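Local coordinates for protein COG0778: Nitroreductase (Streptococcus pneumoniae, PDB 2B67) that binds flavin mononucleotide and probably works as a dimeric nitroreductase-family oxidoreductase that passes electrons from a reduced nicotinamide to its substrates, at residues 58-63 with 166-171; 83-88 with 129-134; 149-154 with 180-185. One frame throughout, in Å; residues are numbered along the deposited sequence. Where two conformers were deposited one is given.

Contact 1: 58-63 with 166-171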
loop_
_atom_site.group_PDB
_atom_site.type_symbol
_atom_site.label_atom_id
_atom_site.label_comp_id
_atom_site.label_asym_id
_atom_site.label_seq_id
_atom_site.Cartn_x
_atom_site.Cartn_y
_atom_site.Cartn_z
ATOM N N ALA A 58 -24.257 5.696 -9.574
ATOM C CA ALA A 58 -24.778 5.002 -10.762
ATOM C C ALA A 58 -23.942 5.318 -12.004
ATOM O O ALA A 58 -23.693 4.432 -12.810
ATOM C CB ALA A 58 -26.256 5.352 -11.006
ATOM N N GLU A 59 -23.591 6.599 -12.155
ATOM C CA GLU A 59 -22.689 7.103 -13.188
ATOM C C GLU A 59 -21.339 6.384 -13.104
ATOM O O GLU A 59 -20.871 5.781 -14.078
ATOM C CB GLU A 59 -22.451 8.610 -12.987
ATOM C CG GLU A 59 -23.129 9.565 -13.989
ATOM C CD GLU A 59 -22.240 10.768 -14.363
ATOM O OE1 GLU A 59 -21.771 10.838 -15.531
ATOM O OE2 GLU A 59 -21.995 11.636 -13.488
ATOM N N LEU A 60 -20.730 6.444 -11.923
ATOM C CA LEU A 60 -19.416 5.819 -11.692
ATOM C C LEU A 60 -19.426 4.348 -12.055
ATOM O O LEU A 60 -18.500 3.849 -12.690
ATOM C CB LEU A 60 -18.955 6.028 -10.229
ATOM C CG LEU A 60 -17.623 5.397 -9.847
ATOM C CD1 LEU A 60 -16.458 5.988 -10.707
ATOM C CD2 LEU A 60 -17.355 5.560 -8.342
ATOM N N ALA A 61 -20.497 3.645 -11.663
ATOM C CA ALA A 61 -20.598 2.218 -11.896
ATOM C C ALA A 61 -20.516 1.841 -13.377
ATOM O O ALA A 61 -20.056 0.742 -13.701
ATOM C CB ALA A 61 -21.905 1.682 -11.304
ATOM N N LYS A 62 -20.971 2.731 -14.260
ATOM C CA LYS A 62 -20.890 2.508 -15.732
ATOM C C LYS A 62 -19.466 2.406 -16.228
ATOM O O LYS A 62 -19.240 1.910 -17.357
ATOM C CB LYS A 62 -21.585 3.630 -16.498
ATOM C CG LYS A 62 -23.072 3.709 -16.246
ATOM C CD LYS A 62 -23.655 4.860 -17.042
ATOM C CE LYS A 62 -25.108 5.038 -16.684
ATOM N NZ LYS A 62 -25.561 6.379 -17.162
ATOM N N LEU A 63 -18.507 2.850 -15.387
ATOM C CA LEU A 63 -17.061 2.771 -15.700
ATOM C C LEU A 63 -16.373 1.485 -15.220
ATOM O O LEU A 63 -15.190 1.226 -15.507
ATOM C CB LEU A 63 -16.341 3.970 -15.104
ATOM C CG LEU A 63 -16.850 5.355 -15.480
ATOM C CD1 LEU A 63 -15.871 6.331 -14.912
ATOM C CD2 LEU A 63 -17.036 5.541 -17.020
ATOM N N GLU A 166 -13.776 12.985 -15.348
ATOM C CA GLU A 166 -14.929 13.614 -15.982
ATOM C C GLU A 166 -16.219 13.301 -15.214
ATOM O O GLU A 166 -16.909 14.205 -14.763
ATOM C CB GLU A 166 -14.993 13.120 -17.431
ATOM C CG GLU A 166 -16.180 13.547 -18.249
ATOM C CD GLU A 166 -15.972 13.257 -19.730
ATOM O OE1 GLU A 166 -16.183 14.207 -20.538
ATOM O OE2 GLU A 166 -15.570 12.102 -20.095
ATOM N N VAL A 167 -16.508 12.014 -15.017
ATOM C CA VAL A 167 -17.670 11.566 -14.252
ATOM C C VAL A 167 -17.737 12.135 -12.820
ATOM O O VAL A 167 -18.794 12.556 -12.366
ATOM C CB VAL A 167 -17.739 10.020 -14.252
ATOM C CG1 VAL A 167 -18.813 9.492 -13.334
ATOM C CG2 VAL A 167 -17.965 9.501 -15.682
ATOM N N LEU A 168 -16.615 12.158 -12.111
ATOM C CA LEU A 168 -16.608 12.626 -10.732
ATOM C C LEU A 168 -16.281 14.113 -10.565
ATOM O O LEU A 168 -16.241 14.603 -9.431
ATOM C CB LEU A 168 -15.647 11.771 -9.878
ATOM C CG LEU A 168 -15.967 10.283 -9.779
ATOM C CD1 LEU A 168 -15.109 9.559 -8.751
ATOM C CD2 LEU A 168 -17.424 10.105 -9.444
ATOM N N GLU A 169 -16.030 14.808 -11.678
ATOM C CA GLU A 169 -15.719 16.240 -11.678
ATOM C C GLU A 169 -14.506 16.564 -10.808
ATOM O O GLU A 169 -14.573 17.395 -9.894
ATOM C CB GLU A 169 -16.941 17.099 -11.278
ATOM C CG GLU A 169 -18.166 16.785 -12.121
ATOM C CD GLU A 169 -19.421 17.578 -11.718
ATOM O OE1 GLU A 169 -19.450 18.210 -10.617
ATOM O OE2 GLU A 169 -20.391 17.542 -12.525
ATOM N N ILE A 170 -13.396 15.900 -11.108
ATOM C CA ILE A 170 -12.152 16.100 -10.376
ATOM C C ILE A 170 -11.082 16.543 -11.381
ATOM O O ILE A 170 -10.976 15.965 -12.462
ATOM C CB ILE A 170 -11.688 14.772 -9.711
ATOM C CG1 ILE A 170 -12.747 14.216 -8.742
ATOM C CG2 ILE A 170 -10.283 14.959 -9.135
ATOM C CD1 ILE A 170 -12.969 15.040 -7.410
ATOM N N GLU A 171 -10.289 17.546 -11.014
ATOM C CA GLU A 171 -9.174 18.033 -11.841
ATOM C C GLU A 171 -8.228 16.947 -12.361
ATOM O O GLU A 171 -7.840 16.030 -11.606
ATOM C CB GLU A 171 -8.363 19.106 -11.087
ATOM C CG GLU A 171 -9.124 20.411 -10.848
ATOM C CD GLU A 171 -9.549 21.142 -12.139
ATOM O OE1 GLU A 171 -8.857 21.021 -13.182
ATOM O OE2 GLU A 171 -10.584 21.851 -12.095
#
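Helix-to-helix packing on one side of the nitroreductase alpha-beta fold brings Val167, near the end of helix 161-168, against Glu59, Leu60 and Leu63 from the short helix 57-61 and the residues after it. The backbones come nearest at Leu60 and Val167, with CA atoms 6.5 Å apart. Val167 CG1 lies anti to its backbone N (chi1 173°) and sits 3.8 Å from Glu59 CB. These two side chains slide past each other in opposite directions. The Glu59 carboxylate also comes up against Val167, but the glutamate was modelled in two conformers and its end is less certain. Val167 CG2 packs on Leu63, 3.9 Å from CD1. Leu60 comes in through its backbone, N lying 3.9 Å from Val167 CG1. Apolar packing dominates at Leu60, Leu63 and Val167. Leu60 and Leu168 also lean toward the sheet, on Thr78 and on Ala80 and Val53 respectively. Glu169, with positive phi, closes helix 161-168 in a Schellman motif. Just there Arg204 of the second subunit hydrogen-bonds to the carbonyl oxygens of Leu168 and Glu169. On the inner side the two leucines meet through single methyls, Leu60 CD1 and Leu168 CD1, 4.3 Å apart.

Contact 2: 83-88 with 129-134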
loop_
_atom_site.group_PDB
_atom_site.type_symbol
_atom_site.label_atom_id
_atom_site.label_comp_id
_atom_site.label_asym_id
_atom_site.label_seq_id
_atom_site.Cartn_x
_atom_site.Cartn_y
_atom_site.Cartn_z
ATOM N N THR A 83 -4.415 10.088 -6.849
ATOM C CA THR A 83 -3.117 10.564 -6.424
ATOM C C THR A 83 -2.772 11.806 -7.245
ATOM O O THR A 83 -3.245 11.965 -8.377
ATOM C CB THR A 83 -2.037 9.506 -6.619
ATOM O OG1 THR A 83 -2.136 9.010 -7.956
ATOM C CG2 THR A 83 -2.245 8.333 -5.651
ATOM N N ASP A 84 -1.925 12.645 -6.656
ATOM C CA ASP A 84 -1.494 13.920 -7.212
ATOM C C ASP A 84 -0.362 13.744 -8.186
ATOM O O ASP A 84 0.773 13.494 -7.779
ATOM C CB ASP A 84 -1.017 14.836 -6.065
ATOM C CG ASP A 84 -1.082 16.327 -6.418
ATOM O OD1 ASP A 84 -1.006 16.675 -7.625
ATOM O OD2 ASP A 84 -1.175 17.148 -5.467
ATOM N N THR A 85 -0.643 13.919 -9.472
ATOM C CA THR A 85 0.392 13.763 -10.460
ATOM C C THR A 85 1.355 14.952 -10.512
ATOM O O THR A 85 2.396 14.844 -11.144
ATOM C CB THR A 85 -0.166 13.531 -11.874
ATOM O OG1 THR A 85 -0.848 14.725 -12.298
ATOM C CG2 THR A 85 -1.150 12.301 -11.873
ATOM N N ASP A 86 0.996 16.072 -9.869
ATOM C CA ASP A 86 1.881 17.236 -9.777
ATOM C C ASP A 86 2.575 17.203 -8.415
ATOM O O ASP A 86 2.131 17.822 -7.422
ATOM C CB ASP A 86 1.113 18.561 -9.969
ATOM C CG ASP A 86 2.062 19.746 -10.363
ATOM O OD1 ASP A 86 3.268 19.694 -10.022
ATOM O OD2 ASP A 86 1.607 20.711 -11.035
ATOM N N LEU A 87 3.663 16.458 -8.379
ATOM C CA LEU A 87 4.347 16.186 -7.142
ATOM C C LEU A 87 5.019 17.445 -6.576
ATOM O O LEU A 87 5.125 17.592 -5.352
ATOM C CB LEU A 87 5.334 15.045 -7.361
ATOM C CG LEU A 87 4.794 13.599 -7.422
ATOM C CD1 LEU A 87 5.965 12.664 -7.678
ATOM C CD2 LEU A 87 4.097 13.204 -6.094
ATOM N N ALA A 88 5.469 18.346 -7.458
ATOM C CA ALA A 88 5.972 19.671 -7.036
ATOM C C ALA A 88 4.867 20.458 -6.340
ATOM O O ALA A 88 5.051 20.970 -5.248
ATOM C CB ALA A 88 6.532 20.478 -8.251
ATOM N N ASP A 129 5.166 4.938 -10.597
ATOM C CA ASP A 129 5.420 3.950 -9.525
ATOM C C ASP A 129 5.281 4.536 -8.138
ATOM O O ASP A 129 4.755 3.879 -7.215
ATOM C CB ASP A 129 6.821 3.309 -9.653
ATOM C CG ASP A 129 6.936 2.329 -10.860
ATOM O OD1 ASP A 129 5.938 2.089 -11.570
ATOM O OD2 ASP A 129 8.048 1.805 -11.105
ATOM N N TYR A 130 5.768 5.765 -7.988
ATOM C CA TYR A 130 5.741 6.492 -6.701
ATOM C C TYR A 130 4.280 6.710 -6.275
ATOM O O TYR A 130 3.881 6.401 -5.153
ATOM C CB TYR A 130 6.481 7.813 -6.887
ATOM C CG TYR A 130 6.652 8.705 -5.701
ATOM C CD1 TYR A 130 7.867 8.747 -5.004
ATOM C CD2 TYR A 130 5.633 9.564 -5.308
ATOM C CE1 TYR A 130 8.053 9.637 -3.908
ATOM C CE2 TYR A 130 5.789 10.434 -4.208
ATOM C CZ TYR A 130 7.006 10.500 -3.537
ATOM O OH TYR A 130 7.127 11.385 -2.441
ATOM N N LEU A 131 3.473 7.191 -7.202
ATOM C CA LEU A 131 2.066 7.452 -6.906
ATOM C C LEU A 131 1.332 6.133 -6.601
ATOM O O LEU A 131 0.538 6.038 -5.661
ATOM C CB LEU A 131 1.431 8.181 -8.078
ATOM C CG LEU A 131 1.934 9.609 -8.404
ATOM C CD1 LEU A 131 1.150 10.149 -9.611
ATOM C CD2 LEU A 131 1.815 10.593 -7.250
ATOM N N ALA A 132 1.620 5.097 -7.398
ATOM C CA ALA A 132 0.939 3.823 -7.235
ATOM C C ALA A 132 1.296 3.201 -5.869
ATOM O O ALA A 132 0.428 2.654 -5.159
ATOM C CB ALA A 132 1.265 2.859 -8.397
ATOM N N LEU A 133 2.573 3.289 -5.503
ATOM C CA LEU A 133 3.010 2.744 -4.241
ATOM C C LEU A 133 2.349 3.442 -3.071
ATOM O O LEU A 133 1.812 2.783 -2.175
ATOM C CB LEU A 133 4.542 2.746 -4.098
ATOM C CG LEU A 133 4.890 1.896 -2.853
ATOM C CD1 LEU A 133 5.952 0.851 -3.154
ATOM C CD2 LEU A 133 5.267 2.819 -1.726
ATOM N N ASN A 134 2.403 4.770 -3.060
ATOM C CA ASN A 134 1.808 5.550 -1.969
ATOM C C ASN A 134 0.280 5.336 -1.886
ATOM O O ASN A 134 -0.294 5.373 -0.818
ATOM C CB ASN A 134 2.180 7.046 -2.110
ATOM C CG ASN A 134 3.664 7.313 -1.768
ATOM O OD1 ASN A 134 4.051 7.243 -0.602
ATOM N ND2 ASN A 134 4.507 7.533 -2.796
#
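Tyr130 and Leu131, on helix 124-148, meet the end of strand 77-84 and the turn that leads into helix 87-98. Tyr130 comes first. Its CG is anti to the backbone N (chi1 -177°), and the CD2-CE2 side of the ring reaches Leu87. Leu87 CD2 lies 3.8 Å from Tyr130 CE2, and Leu87 CD1 is near Tyr130 CD2. The ring also packs edge-to-face with Phe119, and its OH is hydrogen-bonded to His43 and Ser45. Leu131 follows and carries most of the contact. Its CB faces Thr83, 3.7 Å from OG1, a hydroxyl hydrogen-bonded to Glu177. Its two methyls divide the turn. CD1 touches Thr85 CA and CG2, while CD2 slides past Leu87 CD2 at 3.7 Å. CD2 is also pressed to 3.1 Å from Asp84 O, tight for a methyl and a carbonyl oxygen. Asn134, one turn on, sends ND2 back to Tyr130 O at 2.7 Å. This bond and the one from Asn134 N approach that oxygen from opposite faces of its plane. ND2 also lies over the Tyr130 ring, offset toward the rim. Across from the helix, Asp84 OD1 accepts from Asp86 N in an Asx turn, and OD2 forms salt bridges to Arg173 and Arg90. Asp86 is the N-cap of helix 87-98. The whole is a strand-turn-helix packed on the long dimer-interface helix, and Leu133 of that helix lines a flavin mononucleotide pocket.

Contact 3: 149-154 with 180-185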
loop_
_atom_site.group_PDB
_atom_site.type_symbol
_atom_site.label_atom_id
_atom_site.label_comp_id
_atom_site.label_asym_id
_atom_site.label_seq_id
_atom_site.Cartn_x
_atom_site.Cartn_y
_atom_site.Cartn_z
ATOM N N GLN A 149 -14.135 -0.554 12.217
ATOM C CA GLN A 149 -15.418 -0.024 12.582
ATOM C C GLN A 149 -16.548 -0.956 12.220
ATOM O O GLN A 149 -17.691 -0.576 12.353
ATOM C CB GLN A 149 -15.678 1.293 11.892
ATOM C CG GLN A 149 -14.685 2.379 12.160
ATOM C CD GLN A 149 -15.246 3.723 11.716
ATOM O OE1 GLN A 149 -16.446 3.964 11.877
ATOM N NE2 GLN A 149 -14.394 4.606 11.180
ATOM N N GLY A 150 -16.246 -2.161 11.755
ATOM C CA GLY A 150 -17.300 -3.138 11.406
ATOM C C GLY A 150 -17.866 -2.941 10.003
ATOM O O GLY A 150 -18.953 -3.451 9.684
ATOM N N ILE A 151 -17.138 -2.191 9.164
ATOM C CA ILE A 151 -17.600 -1.857 7.797
ATOM C C ILE A 151 -16.777 -2.639 6.754
ATOM O O ILE A 151 -15.529 -2.653 6.812
ATOM C CB ILE A 151 -17.587 -0.325 7.546
ATOM C CG1 ILE A 151 -18.449 0.392 8.620
ATOM C CG2 ILE A 151 -18.122 0.046 6.109
ATOM C CD1 ILE A 151 -18.264 1.917 8.684
ATOM N N GLY A 152 -17.485 -3.305 5.845
ATOM C CA GLY A 152 -16.895 -4.101 4.763
ATOM C C GLY A 152 -16.451 -3.180 3.637
ATOM O O GLY A 152 -16.801 -1.985 3.640
ATOM N N SER A 153 -15.645 -3.704 2.708
ATOM C CA SER A 153 -15.103 -2.932 1.582
ATOM C C SER A 153 -14.517 -3.885 0.576
ATOM O O SER A 153 -14.244 -5.034 0.900
ATOM C CB SER A 153 -13.990 -1.966 2.040
ATOM O OG SER A 153 -12.979 -2.638 2.798
ATOM N N ASN A 154 -14.302 -3.398 -0.641
ATOM C CA ASN A 154 -13.500 -4.123 -1.619
ATOM C C ASN A 154 -12.691 -3.108 -2.436
ATOM O O ASN A 154 -13.212 -2.042 -2.759
ATOM C CB ASN A 154 -14.403 -4.943 -2.529
ATOM C CG ASN A 154 -13.654 -5.946 -3.355
ATOM O OD1 ASN A 154 -14.089 -6.300 -4.439
ATOM N ND2 ASN A 154 -12.531 -6.421 -2.848
ATOM N N ILE A 180 -12.797 1.966 -4.011
ATOM C CA ILE A 180 -12.994 1.184 -2.800
ATOM C C ILE A 180 -14.466 1.245 -2.503
ATOM O O ILE A 180 -14.956 2.310 -2.083
ATOM C CB ILE A 180 -12.316 1.815 -1.544
ATOM C CG1 ILE A 180 -10.960 2.461 -1.862
ATOM C CG2 ILE A 180 -12.297 0.803 -0.397
ATOM C CD1 ILE A 180 -9.836 1.615 -1.756
ATOM N N THR A 181 -15.168 0.136 -2.694
ATOM C CA THR A 181 -16.573 0.089 -2.304
ATOM C C THR A 181 -16.695 -0.050 -0.800
ATOM O O THR A 181 -15.871 -0.697 -0.161
ATOM C CB THR A 181 -17.312 -1.057 -2.972
ATOM O OG1 THR A 181 -16.596 -2.283 -2.736
ATOM C CG2 THR A 181 -17.452 -0.764 -4.520
ATOM N N VAL A 182 -17.732 0.560 -0.238
ATOM C CA VAL A 182 -17.883 0.593 1.222
ATOM C C VAL A 182 -19.301 0.233 1.604
ATOM O O VAL A 182 -20.259 0.773 1.046
ATOM C CB VAL A 182 -17.481 1.955 1.811
ATOM C CG1 VAL A 182 -17.505 1.877 3.342
ATOM C CG2 VAL A 182 -16.038 2.323 1.341
ATOM N N GLY A 183 -19.433 -0.723 2.509
ATOM C CA GLY A 183 -20.749 -1.126 2.958
ATOM C C GLY A 183 -20.694 -2.279 3.911
ATOM O O GLY A 183 -19.646 -2.895 4.130
ATOM N N TYR A 184 -21.849 -2.598 4.476
ATOM C CA TYR A 184 -21.963 -3.757 5.339
ATOM C C TYR A 184 -22.232 -4.981 4.498
ATOM O O TYR A 184 -22.950 -4.904 3.495
ATOM C CB TYR A 184 -23.073 -3.508 6.351
ATOM C CG TYR A 184 -22.731 -2.375 7.273
ATOM C CD1 TYR A 184 -23.144 -1.072 6.991
ATOM C CD2 TYR A 184 -21.964 -2.598 8.421
ATOM C CE1 TYR A 184 -22.836 -0.020 7.865
ATOM C CE2 TYR A 184 -21.652 -1.558 9.285
ATOM C CZ TYR A 184 -22.084 -0.274 9.002
ATOM O OH TYR A 184 -21.761 0.768 9.853
ATOM N N THR A 185 -21.666 -6.108 4.910
ATOM C CA THR A 185 -21.635 -7.337 4.113
ATOM C C THR A 185 -22.842 -8.245 4.319
ATOM O O THR A 185 -23.198 -8.562 5.454
ATOM C CB THR A 185 -20.444 -8.180 4.504
ATOM O OG1 THR A 185 -19.280 -7.348 4.585
ATOM C CG2 THR A 185 -20.253 -9.340 3.507
HETATM O O HOH W 1 -20.240 0.306 12.024
#
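Ile151 CG2 stands anti to the backbone N, and so does Val182 CG1 (chi1 -173°), which brings the two methyls together at 3.4 Å, closer than usual for carbons. Ile151 CG1 is anti to its carbonyl carbon (chi1 -56°) and reaches the phenol end of Tyr184, 3.7 Å from CZ. The Tyr184 ring swings back to this segment although its CB points away. Its CE2 lies 3.3 Å from Gly150 O. A water in the plane of the ring, at its edge, bridges Tyr184 OH and Gln149 O and donates to the latter. Lys22 adds a cation-pi contact to the same ring. Gly150, with positive phi, is the C-prime residue of the Schellman motif that ends helix 124-148.

From there the chain enters strand 152-156, which runs antiparallel to strand 174-183. Gly152 and Gly183 form a hydrogen-bonded pair. Gly183 N to Gly152 O is nearly straight at 175°, while Gly152 N to Gly183 O is weak. Gly152 also lies close to Thr185, its CA 4.0 Å from Thr185 OG1. Ser153 and Val182 are the non-hydrogen-bonded pair, with CA atoms 4.5 Å apart. Asn154 and Thr181 make the next hydrogen-bonded pair. Thr181 N donates to Asn154 O at 2.9 Å, in the carbonyl plane. Asn154 N gives its main bond to Thr181 O at 3.2 Å and a weak one to Thr181 OG1. Ser153 and Val182 point to the side covered by Val143 and Leu146 of helix 124-148.

Asn154 belongs to the flavin mononucleotide pocket, and its side chain reaches the cofactor. The backbone bonds with Thr181 fix the strand at this residue, which is consistent with the sheet helping to place Asn154 beside the flavin.

How the contacts relate
All three contacts belong to one nitroreductase fold. Contact 1 spans the widest stretch of chain and contains contact 2 within it. Contact 3 comes after contact 2, and its segments alternate with those of contact 1. The centres are 20 to 26 Å apart, and no two contacts touch. Contacts 2 and 3 sit on opposite sides of the chain's centre but reach neighbouring strands of one antiparallel sheet, 77-84 and 174-183. Helix 124-148 leads from contact 2 into strand 152-156 of contact 3. Helix 161-168 of contact 1 connects the two strands paired in contact 3. Contacts 1 and 2 touch the second subunit. Leu133 and Asn154 fall in separate sets of flavin-pocket residues, consistent with the dimer-built flavin sites of this family.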